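Local coordinates for protein cadherin-23 (Mus musculus, PDB 5UZ8) that probably works as a calcium-binding adhesion protein of hearing and mechanotransduction, with a rod of cadherin repeats that binds calcium at its linkers, at residues Pro5-Phe10 / Arg96-Pro101; Ile45-Leu50 / Phe84-Ser89; Glu123-Asp128 / Val209-Leu214; Glu159-Ile164 / Asp183-Thr188. All coordinates share one frame; numbering follows the deposited sequence. Where two conformers were deposited one is given.

Contact 1: Pro5-Phe10 / Arg96-Pro101; sequences PQFKPF and RAAEIP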
loop_
_atom_site.group_PDB
_atom_site.type_symbol
_atom_site.label_atom_id
_atom_site.label_comp_id
_atom_site.label_asym_id
_atom_site.label_seq_id
_atom_site.Cartn_x
_atom_site.Cartn_y
_atom_site.Cartn_z
ATOM N N PRO A 5 -50.121 19.767 32.257
ATOM C CA PRO A 5 -49.772 19.719 30.841
ATOM C C PRO A 5 -49.671 18.291 30.313
ATOM O O PRO A 5 -49.188 17.392 31.025
ATOM C CB PRO A 5 -48.408 20.414 30.795
ATOM C CG PRO A 5 -48.449 21.377 31.955
ATOM C CD PRO A 5 -49.213 20.656 33.016
ATOM N N GLN A 6 -50.119 18.102 29.070
ATOM C CA GLN A 6 -50.000 16.822 28.408
ATOM C C GLN A 6 -49.201 16.970 27.126
ATOM O O GLN A 6 -49.458 17.872 26.329
ATOM C CB GLN A 6 -51.377 16.281 28.037
ATOM C CG GLN A 6 -52.380 16.184 29.166
ATOM C CD GLN A 6 -53.752 15.849 28.621
ATOM O OE1 GLN A 6 -54.028 14.701 28.297
ATOM N NE2 GLN A 6 -54.582 16.850 28.448
ATOM N N PHE A 7 -48.284 16.047 26.902
ATOM C CA PHE A 7 -47.519 16.028 25.666
ATOM C C PHE A 7 -48.391 15.538 24.530
ATOM O O PHE A 7 -49.363 14.791 24.743
ATOM C CB PHE A 7 -46.230 15.196 25.818
ATOM C CG PHE A 7 -45.171 15.904 26.644
ATOM C CD1 PHE A 7 -44.390 16.911 26.077
ATOM C CD2 PHE A 7 -44.998 15.598 27.986
ATOM C CE1 PHE A 7 -43.437 17.572 26.841
ATOM C CE2 PHE A 7 -44.049 16.253 28.752
ATOM C CZ PHE A 7 -43.288 17.256 28.187
ATOM N N LYS A 8 -48.065 16.047 23.347
ATOM C CA LYS A 8 -48.753 15.758 22.122
ATOM C C LYS A 8 -47.859 14.932 21.190
ATOM O O LYS A 8 -46.656 15.143 21.149
ATOM C CB LYS A 8 -49.166 17.066 21.459
ATOM C CG LYS A 8 -50.112 17.876 22.351
ATOM C CD LYS A 8 -51.540 17.594 22.009
ATOM C CE LYS A 8 -51.920 18.550 20.888
ATOM N NZ LYS A 8 -52.864 17.910 19.973
ATOM N N PRO A 9 -48.421 13.993 20.448
ATOM C CA PRO A 9 -49.830 13.620 20.484
ATOM C C PRO A 9 -50.243 12.965 21.811
ATOM O O PRO A 9 -49.406 12.429 22.533
ATOM C CB PRO A 9 -49.946 12.609 19.333
ATOM C CG PRO A 9 -48.601 11.976 19.282
ATOM C CD PRO A 9 -47.588 13.009 19.741
ATOM N N PHE A 10 -51.522 13.052 22.133
ATOM C CA PHE A 10 -51.970 12.635 23.440
ATOM C C PHE A 10 -51.632 11.143 23.660
ATOM O O PHE A 10 -51.885 10.309 22.805
ATOM C CB PHE A 10 -53.469 12.846 23.579
ATOM C CG PHE A 10 -53.886 14.284 23.714
ATOM C CD1 PHE A 10 -53.352 15.099 24.726
ATOM C CD2 PHE A 10 -54.843 14.821 22.862
ATOM C CE1 PHE A 10 -53.791 16.421 24.879
ATOM C CE2 PHE A 10 -55.285 16.142 23.010
ATOM C CZ PHE A 10 -54.772 16.933 24.034
ATOM N N ARG A 96 -48.077 22.580 38.028
ATOM C CA ARG A 96 -48.218 21.205 37.598
ATOM C C ARG A 96 -47.355 21.026 36.369
ATOM O O ARG A 96 -47.235 21.926 35.526
ATOM C CB ARG A 96 -49.669 20.885 37.256
ATOM C CG ARG A 96 -50.647 20.999 38.419
ATOM C CD ARG A 96 -52.061 20.681 37.934
ATOM N NE ARG A 96 -53.018 20.481 39.014
ATOM C CZ ARG A 96 -53.598 21.454 39.721
ATOM N NH1 ARG A 96 -54.472 21.144 40.686
ATOM N NH2 ARG A 96 -53.319 22.737 39.484
ATOM N N ALA A 97 -46.754 19.854 36.265
ATOM C CA ALA A 97 -45.814 19.595 35.211
ATOM C C ALA A 97 -45.884 18.152 34.776
ATOM O O ALA A 97 -46.382 17.303 35.488
ATOM C CB ALA A 97 -44.410 19.952 35.670
ATOM N N ALA A 98 -45.398 17.899 33.570
ATOM C CA ALA A 98 -45.207 16.557 33.084
ATOM C C ALA A 98 -43.803 16.473 32.508
ATOM O O ALA A 98 -43.224 17.487 32.143
ATOM C CB ALA A 98 -46.212 16.243 31.999
ATOM N N GLU A 99 -43.292 15.245 32.446
ATOM C CA GLU A 99 -41.977 14.962 31.929
ATOM C C GLU A 99 -42.035 13.784 30.989
ATOM O O GLU A 99 -42.850 12.895 31.152
ATOM C CB GLU A 99 -41.032 14.651 33.073
ATOM C CG GLU A 99 -40.648 15.900 33.844
ATOM C CD GLU A 99 -39.652 15.648 34.950
ATOM O OE1 GLU A 99 -39.040 14.555 34.993
ATOM O OE2 GLU A 99 -39.474 16.570 35.763
ATOM N N ILE A 100 -41.165 13.788 29.995
ATOM C CA ILE A 100 -41.144 12.714 29.032
ATOM C C ILE A 100 -39.725 12.506 28.506
ATOM O O ILE A 100 -38.975 13.475 28.377
ATOM C CB ILE A 100 -42.124 13.017 27.888
ATOM C CG1 ILE A 100 -42.307 11.795 26.987
ATOM C CG2 ILE A 100 -41.717 14.246 27.092
ATOM C CD1 ILE A 100 -43.469 11.925 26.034
ATOM N N PRO A 101 -39.363 11.260 28.175
ATOM C CA PRO A 101 -38.047 11.045 27.589
ATOM C C PRO A 101 -37.984 11.348 26.115
ATOM O O PRO A 101 -38.981 11.159 25.366
ATOM C CB PRO A 101 -37.762 9.551 27.834
ATOM C CG PRO A 101 -38.917 9.005 28.570
ATOM C CD PRO A 101 -40.023 9.990 28.536
#
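Phe7 and Ile100 meet across the interior of a cadherin repeat, a beta sandwich. The short strand 6-7 sits at the edge of one sheet and strand 97-107 belongs to the sheet facing it; residues 5-10 and 96-101 share no hydrogen bonds. The ring takes part in a CH-pi contact. Ile100 CG2 sits 3.4 Å from the centroid of the Phe7 ring and 9° off its normal, so the methyl lies squarely over the middle of one face. The two side chains run in opposing directions as they pass. CG of Phe7 is anti to its own carbonyl carbon (chi1 -74°), which starts the side chain toward residues 96-101.

Apolar packing continues at the ring's rim, where Ala98 CB is 3.9 Å from Phe7 CE2. Beyond the two segments, Ala34, Ala88 and Tyr15 also touch the ring, which ties both sheets to it. An alanine at Phe7 would probably open a gap in front of Ile100 CG2 and leave Ala98 CB without its aromatic neighbour.

Contacts with backbone oxygens make up the rest. Ala98 O approaches the ring edge near its plane, 3.7 Å from Phe7 CE2. On the calcium side, the ring of Pro5 lies about 5 Å from a bound calcium ion, and the nearby Arg96 N is hydrogen-bonded to OD1 of Asp90, one of that ion's ligands. Pro5 CD rests 3.4 Å from Arg96 O. Pro5 also packs through its own oxygen on the methyl of Ala98, with 3.3 Å between Pro5 O and Ala98 CB.

Contact 2: Ile45-Leu50 / Phe84-Ser89; sequences ITYTLL and FTVRAS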
loop_
_atom_site.group_PDB
_atom_site.type_symbol
_atom_site.label_atom_id
_atom_site.label_comp_id
_atom_site.label_asym_id
_atom_site.label_seq_id
_atom_site.Cartn_x
_atom_site.Cartn_y
_atom_site.Cartn_z
ATOM N N ILE A 45 -47.246 27.374 29.505
ATOM C CA ILE A 45 -46.290 26.274 29.625
ATOM C C ILE A 45 -44.869 26.753 29.442
ATOM O O ILE A 45 -44.566 27.397 28.455
ATOM C CB ILE A 45 -46.599 25.136 28.627
ATOM C CG1 ILE A 45 -48.010 24.586 28.921
ATOM C CG2 ILE A 45 -45.546 24.023 28.719
ATOM C CD1 ILE A 45 -48.545 23.702 27.822
ATOM N N THR A 46 -44.007 26.360 30.381
ATOM C CA THR A 46 -42.554 26.563 30.333
ATOM C C THR A 46 -41.865 25.209 30.093
ATOM O O THR A 46 -42.175 24.227 30.782
ATOM C CB THR A 46 -42.075 27.101 31.696
ATOM O OG1 THR A 46 -42.658 28.376 31.906
ATOM C CG2 THR A 46 -40.566 27.232 31.785
ATOM N N TYR A 47 -40.957 25.158 29.127
ATOM C CA TYR A 47 -40.214 23.947 28.825
ATOM C C TYR A 47 -38.811 24.075 29.374
ATOM O O TYR A 47 -38.165 25.105 29.198
ATOM C CB TYR A 47 -40.119 23.684 27.316
ATOM C CG TYR A 47 -41.462 23.505 26.646
ATOM C CD1 TYR A 47 -42.191 24.593 26.224
ATOM C CD2 TYR A 47 -42.006 22.231 26.449
ATOM C CE1 TYR A 47 -43.445 24.446 25.643
ATOM C CE2 TYR A 47 -43.246 22.067 25.866
ATOM C CZ TYR A 47 -43.955 23.171 25.441
ATOM O OH TYR A 47 -45.174 23.003 24.844
ATOM N N THR A 48 -38.359 23.020 30.043
ATOM C CA THR A 48 -36.957 22.867 30.405
ATOM C C THR A 48 -36.488 21.455 30.014
ATOM O O THR A 48 -37.317 20.541 29.817
ATOM C CB THR A 48 -36.749 23.073 31.915
ATOM O OG1 THR A 48 -37.576 22.154 32.653
ATOM C CG2 THR A 48 -37.101 24.505 32.333
ATOM N N LEU A 49 -35.167 21.285 29.904
ATOM C CA LEU A 49 -34.537 19.989 29.664
ATOM C C LEU A 49 -33.809 19.499 30.912
ATOM O O LEU A 49 -33.177 20.318 31.629
ATOM C CB LEU A 49 -33.524 20.101 28.533
ATOM C CG LEU A 49 -34.087 20.592 27.193
ATOM C CD1 LEU A 49 -33.044 20.374 26.110
ATOM C CD2 LEU A 49 -35.386 19.886 26.818
ATOM N N LEU A 50 -33.905 18.190 31.170
ATOM C CA LEU A 50 -33.267 17.533 32.315
ATOM C C LEU A 50 -32.491 16.304 31.915
ATOM O O LEU A 50 -32.787 15.677 30.909
ATOM C CB LEU A 50 -34.320 17.094 33.327
ATOM C CG LEU A 50 -35.141 18.206 33.944
ATOM C CD1 LEU A 50 -36.330 17.614 34.680
ATOM C CD2 LEU A 50 -34.268 19.011 34.893
ATOM N N PHE A 84 -32.458 12.632 26.773
ATOM C CA PHE A 84 -32.770 13.639 27.751
ATOM C C PHE A 84 -34.261 13.597 28.062
ATOM O O PHE A 84 -35.017 12.826 27.466
ATOM C CB PHE A 84 -32.327 15.044 27.295
ATOM C CG PHE A 84 -32.876 15.459 25.982
ATOM C CD1 PHE A 84 -32.272 15.031 24.792
ATOM C CD2 PHE A 84 -34.002 16.270 25.903
ATOM C CE1 PHE A 84 -32.758 15.440 23.572
ATOM C CE2 PHE A 84 -34.504 16.667 24.665
ATOM C CZ PHE A 84 -33.878 16.251 23.502
ATOM N N THR A 85 -34.641 14.421 29.012
ATOM C CA THR A 85 -36.009 14.548 29.452
ATOM C C THR A 85 -36.468 15.959 29.165
ATOM O O THR A 85 -35.733 16.916 29.438
ATOM C CB THR A 85 -36.063 14.298 30.948
ATOM O OG1 THR A 85 -35.741 12.936 31.201
ATOM C CG2 THR A 85 -37.412 14.589 31.519
ATOM N N VAL A 86 -37.691 16.094 28.654
ATOM C CA VAL A 86 -38.334 17.391 28.529
ATOM C C VAL A 86 -39.358 17.518 29.644
ATOM O O VAL A 86 -40.147 16.595 29.860
ATOM C CB VAL A 86 -39.062 17.542 27.186
ATOM C CG1 VAL A 86 -39.726 18.907 27.126
ATOM C CG2 VAL A 86 -38.110 17.396 26.004
ATOM N N ARG A 87 -39.299 18.623 30.387
ATOM C CA ARG A 87 -40.289 18.956 31.412
ATOM C C ARG A 87 -41.128 20.098 30.892
ATOM O O ARG A 87 -40.578 21.114 30.495
ATOM C CB ARG A 87 -39.606 19.375 32.716
ATOM C CG ARG A 87 -40.533 19.688 33.873
ATOM C CD ARG A 87 -39.755 20.071 35.127
ATOM N NE ARG A 87 -40.622 20.527 36.220
ATOM C CZ ARG A 87 -41.252 19.730 37.092
ATOM N NH1 ARG A 87 -41.151 18.400 37.020
ATOM N NH2 ARG A 87 -42.018 20.265 38.046
ATOM N N ALA A 88 -42.456 19.930 30.912
ATOM C CA ALA A 88 -43.400 20.955 30.515
ATOM C C ALA A 88 -44.181 21.321 31.784
ATOM O O ALA A 88 -44.860 20.469 32.339
ATOM C CB ALA A 88 -44.341 20.403 29.455
ATOM N N SER A 89 -44.025 22.551 32.269
ATOM C CA SER A 89 -44.610 22.977 33.545
ATOM C C SER A 89 -45.568 24.132 33.271
ATOM O O SER A 89 -45.260 25.006 32.472
ATOM C CB SER A 89 -43.512 23.432 34.506
ATOM O OG SER A 89 -44.085 23.831 35.756
#
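Tyr47 presents the edge of its ring to strand 84-89, with CD2 4.1 Å from Val86 CG1, a methyl that lies near the ring plane. Over one face lies Ile45 CG2 from its own strand, offset toward the rim, and Ala88 CB comes in at a slant near CE2. Tyr47 OH is hydrogen-bonded to Ala34 N on the facing sheet. The second ring, that of Phe84, is met obliquely by Leu49 CD2, 4.0 Å from Phe84 CE2.

The same face of the sheet carries Val86 and Ala88. Val86 has CG1 anti to its backbone N (chi1 179°), which directs that methyl to the tyrosine, while CG2 lies 3.8 Å from Leu49 CD2. Leu49 and Val86 extend together in a common direction. Ala88 CB also packs on Ile45 CG2 at 3.9 Å.

The reverse face holds Thr46, Thr48, Leu50, Thr85, Arg87 and Ser89. Thr48 and Arg87 lie alongside each other, with OG1 of Thr48 3.4 Å from CB of Arg87. The arginine then extends to NE, and its NH1 forms a salt bridge with Glu99 OE2 on the next strand.

Between the strands, Thr46-Ser89, Thr48-Arg87 and Leu50-Thr85 are hydrogen-bonded pairs, each with two bonds; the shortest include Arg87 N to Thr48 O at 2.8 Å. Tyr47-Ala88 and Leu49-Val86 are the non-hydrogen-bonded pairs between them. The N-to-C directions of the short strand segments lie 153° apart, antiparallel with some twist. This is the pairing of outer strand 46-53 with inner strand 81-89 in the mixed sheet of a cadherin repeat, whose core face Tyr47, Leu49, Phe84, Val86 and Ala88 help to line.

Contact 3: Glu123-Asp128 / Val209-Leu214; sequences EAVFED and VVIRVL. With CA (calcium ion), chain F; CA (calcium ion), chain G.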
loop_
_atom_site.group_PDB
_atom_site.type_symbol
_atom_site.label_atom_id
_atom_site.label_comp_id
_atom_site.label_asym_id
_atom_site.label_seq_id
_atom_site.Cartn_x
_atom_site.Cartn_y
_atom_site.Cartn_z
ATOM N N GLU A 123 9.245 -4.890 0.887
ATOM C CA GLU A 123 9.798 -6.239 1.006
ATOM C C GLU A 123 10.820 -6.470 -0.084
ATOM O O GLU A 123 10.785 -5.798 -1.115
ATOM C CB GLU A 123 8.733 -7.316 0.870
ATOM C CG GLU A 123 7.696 -7.382 1.961
ATOM C CD GLU A 123 8.215 -7.768 3.327
ATOM O OE1 GLU A 123 9.320 -8.374 3.442
ATOM O OE2 GLU A 123 7.466 -7.420 4.298
ATOM N N ALA A 124 11.696 -7.435 0.150
ATOM C CA ALA A 124 12.661 -7.872 -0.854
ATOM C C ALA A 124 12.359 -9.310 -1.175
ATOM O O ALA A 124 12.131 -10.127 -0.249
ATOM C CB ALA A 124 14.081 -7.753 -0.327
ATOM N N VAL A 125 12.378 -9.645 -2.453
ATOM C CA VAL A 125 12.098 -10.998 -2.895
ATOM C C VAL A 125 13.113 -11.383 -3.930
ATOM O O VAL A 125 13.551 -10.529 -4.680
ATOM C CB VAL A 125 10.679 -11.169 -3.469
ATOM C CG1 VAL A 125 9.629 -10.883 -2.379
ATOM C CG2 VAL A 125 10.438 -10.298 -4.693
ATOM N N PHE A 126 13.437 -12.664 -4.012
ATOM C CA PHE A 126 14.330 -13.144 -5.063
ATOM C C PHE A 126 13.591 -13.163 -6.397
ATOM O O PHE A 126 12.395 -13.405 -6.458
ATOM C CB PHE A 126 14.922 -14.512 -4.723
ATOM C CG PHE A 126 15.993 -14.457 -3.658
ATOM C CD1 PHE A 126 17.300 -14.109 -3.983
ATOM C CD2 PHE A 126 15.688 -14.734 -2.328
ATOM C CE1 PHE A 126 18.287 -14.038 -3.003
ATOM C CE2 PHE A 126 16.668 -14.656 -1.338
ATOM C CZ PHE A 126 17.962 -14.316 -1.674
ATOM N N GLU A 127 14.320 -12.874 -7.463
ATOM C CA GLU A 127 13.762 -12.826 -8.804
ATOM C C GLU A 127 13.139 -14.130 -9.275
ATOM O O GLU A 127 12.289 -14.108 -10.186
ATOM C CB GLU A 127 14.811 -12.311 -9.815
ATOM C CG GLU A 127 16.040 -13.191 -9.989
ATOM C CD GLU A 127 16.933 -12.704 -11.111
ATOM O OE1 GLU A 127 16.384 -12.351 -12.180
ATOM O OE2 GLU A 127 18.174 -12.593 -10.915
ATOM N N ASP A 128 13.482 -15.249 -8.636
ATOM C CA ASP A 128 12.871 -16.535 -8.989
ATOM C C ASP A 128 11.635 -16.888 -8.139
ATOM O O ASP A 128 11.164 -18.029 -8.150
ATOM C CB ASP A 128 13.913 -17.664 -8.982
ATOM C CG ASP A 128 14.509 -17.914 -7.622
ATOM O OD1 ASP A 128 14.229 -17.137 -6.684
ATOM O OD2 ASP A 128 15.278 -18.905 -7.485
ATOM N N VAL A 209 4.367 1.131 -1.868
ATOM C CA VAL A 209 4.879 -0.212 -1.582
ATOM C C VAL A 209 6.095 -0.487 -2.455
ATOM O O VAL A 209 5.964 -0.482 -3.683
ATOM C CB VAL A 209 3.813 -1.275 -1.873
ATOM C CG1 VAL A 209 4.364 -2.672 -1.521
ATOM C CG2 VAL A 209 2.545 -0.961 -1.088
ATOM N N VAL A 210 7.264 -0.690 -1.833
ATOM C CA VAL A 210 8.497 -0.992 -2.511
ATOM C C VAL A 210 8.710 -2.501 -2.520
ATOM O O VAL A 210 8.665 -3.167 -1.471
ATOM C CB VAL A 210 9.724 -0.339 -1.829
ATOM C CG1 VAL A 210 11.019 -0.728 -2.540
ATOM C CG2 VAL A 210 9.581 1.167 -1.810
ATOM N N ILE A 211 8.999 -3.043 -3.690
ATOM C CA ILE A 211 9.415 -4.436 -3.797
ATOM C C ILE A 211 10.775 -4.437 -4.467
ATOM O O ILE A 211 10.902 -4.078 -5.646
ATOM C CB ILE A 211 8.413 -5.305 -4.579
ATOM C CG1 ILE A 211 7.129 -5.457 -3.773
ATOM C CG2 ILE A 211 8.999 -6.703 -4.842
ATOM C CD1 ILE A 211 5.899 -5.825 -4.580
ATOM N N ARG A 212 11.795 -4.827 -3.713
ATOM C CA ARG A 212 13.156 -4.893 -4.238
ATOM C C ARG A 212 13.423 -6.327 -4.660
ATOM O O ARG A 212 13.073 -7.268 -3.949
ATOM C CB ARG A 212 14.173 -4.394 -3.232
ATOM C CG ARG A 212 13.911 -2.945 -2.836
ATOM C CD ARG A 212 15.102 -2.266 -2.161
ATOM N NE ARG A 212 14.727 -0.924 -1.773
ATOM C CZ ARG A 212 14.680 0.131 -2.588
ATOM N NH1 ARG A 212 15.078 0.054 -3.864
ATOM N NH2 ARG A 212 14.252 1.288 -2.098
ATOM N N VAL A 213 14.012 -6.485 -5.842
ATOM C CA VAL A 213 14.163 -7.797 -6.455
ATOM C C VAL A 213 15.615 -8.200 -6.306
ATOM O O VAL A 213 16.505 -7.550 -6.849
ATOM C CB VAL A 213 13.769 -7.755 -7.931
ATOM C CG1 VAL A 213 13.880 -9.137 -8.569
ATOM C CG2 VAL A 213 12.361 -7.223 -8.061
ATOM N N LEU A 214 15.838 -9.270 -5.572
ATOM C CA LEU A 214 17.190 -9.760 -5.270
ATOM C C LEU A 214 17.706 -10.701 -6.356
ATOM O O LEU A 214 16.946 -11.483 -6.922
ATOM C CB LEU A 214 17.192 -10.466 -3.908
ATOM C CG LEU A 214 16.640 -9.623 -2.766
ATOM C CD1 LEU A 214 16.596 -10.438 -1.479
ATOM C CD2 LEU A 214 17.452 -8.354 -2.582
HETATM CA CA CA F . 20.170 -12.539 -12.084
HETATM CA CA CA G . 16.998 -12.880 -14.391
HETATM O O HOH W 1 14.750 -13.846 -14.564
#
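Glu123 to Phe126 pair in parallel with Ile211 to Leu214, their axes 4.5 Å apart at 30°, through five backbone hydrogen bonds running from Glu123 N-Val210 O to Glu127 N-Leu214 O. Phe126 and Leu214 share one face of this ribbon. Leu214 CB comes 3.6 Å from Phe126 CD1, and Leu214 CD1 stands over the centre of the ring, 4.1 Å from its centroid. The same methyl is 3.9 Å from Ala124 CB. An alanine at Leu214 would probably leave that ring face and the Ala124 methyl without the branched end that now joins them.

This parallel pairing of strand 121-126 (A') with the last strand, 204-214 (G), is the cadherin arrangement that brings the base of the repeat to the calcium-binding linker. Glu127 turns to the metals, with CG between its backbone N and carbonyl carbon (chi1 64°). Val213 CG1 backs it, 3.5 Å from Glu127 CB. The carboxylate bridges two calcium ions: OE2 binds one at 2.3 Å, with Glu180, Asp215, Val216, Asp218 and Asp251 as further ligands. OE1 binds the other at 2.4 Å, which Asp178, Glu180 and Asp218 also hold, and accepts a hydrogen bond from Arg179 N. Water 1 binds this second calcium directly, at 2.5 Å.

Contact 4: Glu159-Ile164 / Asp183-Thr188; sequences EGKFAI and DHYILT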
loop_
_atom_site.group_PDB
_atom_site.type_symbol
_atom_site.label_atom_id
_atom_site.label_comp_id
_atom_site.label_asym_id
_atom_site.label_seq_id
_atom_site.Cartn_x
_atom_site.Cartn_y
_atom_site.Cartn_z
ATOM N N GLU A 159 1.660 -3.164 -13.117
ATOM C CA GLU A 159 2.581 -3.358 -14.245
ATOM C C GLU A 159 2.467 -4.770 -14.860
ATOM O O GLU A 159 3.337 -5.221 -15.599
ATOM C CB GLU A 159 4.017 -3.022 -13.826
ATOM C CG GLU A 159 4.149 -1.630 -13.205
ATOM C CD GLU A 159 5.583 -1.277 -12.797
ATOM O OE1 GLU A 159 6.557 -1.755 -13.471
ATOM O OE2 GLU A 159 5.702 -0.523 -11.777
ATOM N N GLY A 160 1.366 -5.448 -14.548
ATOM C CA GLY A 160 1.213 -6.855 -14.895
ATOM C C GLY A 160 2.104 -7.802 -14.111
ATOM O O GLY A 160 2.087 -9.010 -14.393
ATOM N N LYS A 161 2.854 -7.285 -13.121
ATOM C CA LYS A 161 3.760 -8.099 -12.329
ATOM C C LYS A 161 3.200 -8.451 -10.953
ATOM O O LYS A 161 3.590 -9.478 -10.401
ATOM C CB LYS A 161 5.097 -7.372 -12.107
ATOM C CG LYS A 161 5.750 -6.784 -13.361
ATOM C CD LYS A 161 5.743 -7.732 -14.527
ATOM C CE LYS A 161 6.709 -8.858 -14.299
ATOM N NZ LYS A 161 6.857 -9.667 -15.552
ATOM N N PHE A 162 2.368 -7.576 -10.398
ATOM C CA PHE A 162 1.785 -7.737 -9.070
ATOM C C PHE A 162 0.287 -7.479 -9.084
ATOM O O PHE A 162 -0.226 -6.705 -9.911
ATOM C CB PHE A 162 2.424 -6.753 -8.095
ATOM C CG PHE A 162 3.916 -6.870 -8.041
ATOM C CD1 PHE A 162 4.501 -7.875 -7.305
ATOM C CD2 PHE A 162 4.720 -6.046 -8.831
ATOM C CE1 PHE A 162 5.879 -8.047 -7.307
ATOM C CE2 PHE A 162 6.091 -6.194 -8.814
ATOM C CZ PHE A 162 6.667 -7.195 -8.048
ATOM N N ALA A 163 -0.391 -8.121 -8.138
ATOM C CA ALA A 163 -1.814 -7.958 -7.954
ATOM C C ALA A 163 -2.122 -7.910 -6.476
ATOM O O ALA A 163 -1.368 -8.426 -5.639
ATOM C CB ALA A 163 -2.567 -9.112 -8.588
ATOM N N ILE A 164 -3.217 -7.265 -6.150
ATOM C CA ILE A 164 -3.646 -7.162 -4.762
ATOM C C ILE A 164 -5.016 -7.763 -4.611
ATOM O O ILE A 164 -5.868 -7.619 -5.503
ATOM C CB ILE A 164 -3.674 -5.688 -4.267
ATOM C CG1 ILE A 164 -3.818 -5.615 -2.746
ATOM C CG2 ILE A 164 -4.793 -4.891 -4.942
ATOM C CD1 ILE A 164 -3.360 -4.275 -2.144
ATOM N N ASP A 183 14.796 -4.040 -11.417
ATOM C CA ASP A 183 15.339 -4.532 -10.140
ATOM C C ASP A 183 14.558 -4.108 -8.898
ATOM O O ASP A 183 14.859 -4.560 -7.799
ATOM C CB ASP A 183 16.830 -4.193 -9.968
ATOM C CG ASP A 183 17.123 -2.711 -9.896
ATOM O OD1 ASP A 183 16.216 -1.860 -9.916
ATOM O OD2 ASP A 183 18.337 -2.392 -9.807
ATOM N N HIS A 184 13.578 -3.232 -9.056
ATOM C CA HIS A 184 12.673 -2.920 -7.959
ATOM C C HIS A 184 11.465 -2.148 -8.506
ATOM O O HIS A 184 11.527 -1.544 -9.592
ATOM C CB HIS A 184 13.331 -2.048 -6.898
ATOM C CG HIS A 184 13.633 -0.658 -7.356
ATOM N ND1 HIS A 184 14.594 -0.391 -8.303
ATOM C CD2 HIS A 184 13.125 0.538 -6.983
ATOM C CE1 HIS A 184 14.678 0.919 -8.488
ATOM N NE2 HIS A 184 13.793 1.506 -7.700
ATOM N N TYR A 185 10.406 -2.149 -7.714
ATOM C CA TYR A 185 9.135 -1.510 -8.049
ATOM C C TYR A 185 8.718 -0.605 -6.895
ATOM O O TYR A 185 8.940 -0.945 -5.712
ATOM C CB TYR A 185 8.076 -2.606 -8.243
ATOM C CG TYR A 185 8.385 -3.548 -9.363
ATOM C CD1 TYR A 185 9.244 -4.628 -9.173
ATOM C CD2 TYR A 185 7.819 -3.364 -10.633
ATOM C CE1 TYR A 185 9.544 -5.504 -10.228
ATOM C CE2 TYR A 185 8.063 -4.253 -11.676
ATOM C CZ TYR A 185 8.941 -5.320 -11.454
ATOM O OH TYR A 185 9.254 -6.185 -12.462
ATOM N N ILE A 186 8.097 0.522 -7.231
ATOM C CA ILE A 186 7.475 1.381 -6.233
ATOM C C ILE A 186 6.012 1.527 -6.666
ATOM O O ILE A 186 5.722 2.252 -7.594
ATOM C CB ILE A 186 8.191 2.754 -6.130
ATOM C CG1 ILE A 186 9.692 2.532 -5.917
ATOM C CG2 ILE A 186 7.567 3.599 -5.009
ATOM C CD1 ILE A 186 10.489 3.811 -5.756
ATOM N N LEU A 187 5.136 0.796 -5.995
ATOM C CA LEU A 187 3.738 0.667 -6.362
ATOM C C LEU A 187 2.870 1.519 -5.436
ATOM O O LEU A 187 3.202 1.716 -4.281
ATOM C CB LEU A 187 3.312 -0.765 -6.216
ATOM C CG LEU A 187 4.112 -1.812 -6.982
ATOM C CD1 LEU A 187 3.464 -3.157 -6.670
ATOM C CD2 LEU A 187 4.133 -1.431 -8.459
ATOM N N THR A 188 1.779 2.037 -5.973
ATOM C CA THR A 188 0.784 2.743 -5.172
ATOM C C THR A 188 -0.374 1.804 -4.869
ATOM O O THR A 188 -1.043 1.339 -5.797
ATOM C CB THR A 188 0.265 3.971 -5.930
ATOM O OG1 THR A 188 1.368 4.850 -6.228
ATOM C CG2 THR A 188 -0.758 4.705 -5.097
HETATM O O HOH W 2 8.017 1.073 -10.356
#
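Phe162 drives the edge of its ring into the face of Tyr185 in a T-shaped stack, with planes at 78° and centroids 4.9 Å apart. CE2 of Phe162 does the touching, 3.4 Å above the tyrosine plane and over the ring's centre. At the rim of the same tyrosine, near its plane, OE1 of Glu159 lies 3.4 Å from Tyr185 CE2. Lys161 CG adds a flank, 3.7 Å from Tyr185 OH. Leu187 crosses Phe162 at about a right angle, and its CD1 packs 3.8 Å from Phe162 CD2.

Outside this shell, polar partners fix the glutamate. OE1 forms a salt bridge with Lys182. OE2 accepts from water 2, which in turn accepts from Ile186 N, so the carboxylate is tied through solvent to the strand beneath it. The Lys161 side chain is folded rather than extended, and its NZ is hydrogen-bonded to Ser176 O.

Leu177 touches both rings, and Ile211 and Ile135 lie against Phe162. Tyr185 and Leu187 are set in place by backbone pairing with Ile211 and Val209. Strand 162-164 is at the edge of one sheet and strand 184-193 lies within the other, so the stacked rings are part of the hydrophobic core between the two sheets of a cadherin beta sandwich.

From the N terminus, contact 1 closes a long loop that takes in nearly all of the first repeat. Contact 2 closes a shorter loop wholly within it, and the two meet where strands 81-89 and 97-107 lie side by side in one sheet. The chain then passes a calcium-rich linker into the second repeat. There contact 3 again closes a loop spanning most of the repeat, but by pairing strand 121-126 with the last strand within one sheet; contact 4 falls within its span, touching it along strands 184-193 and 204-214. No loops cross. Contacts 1 and 4 bridge facing sheets, whereas 2 and 3 are pairings within a sheet. At least about 44 Å separates nearest atoms of the two groups.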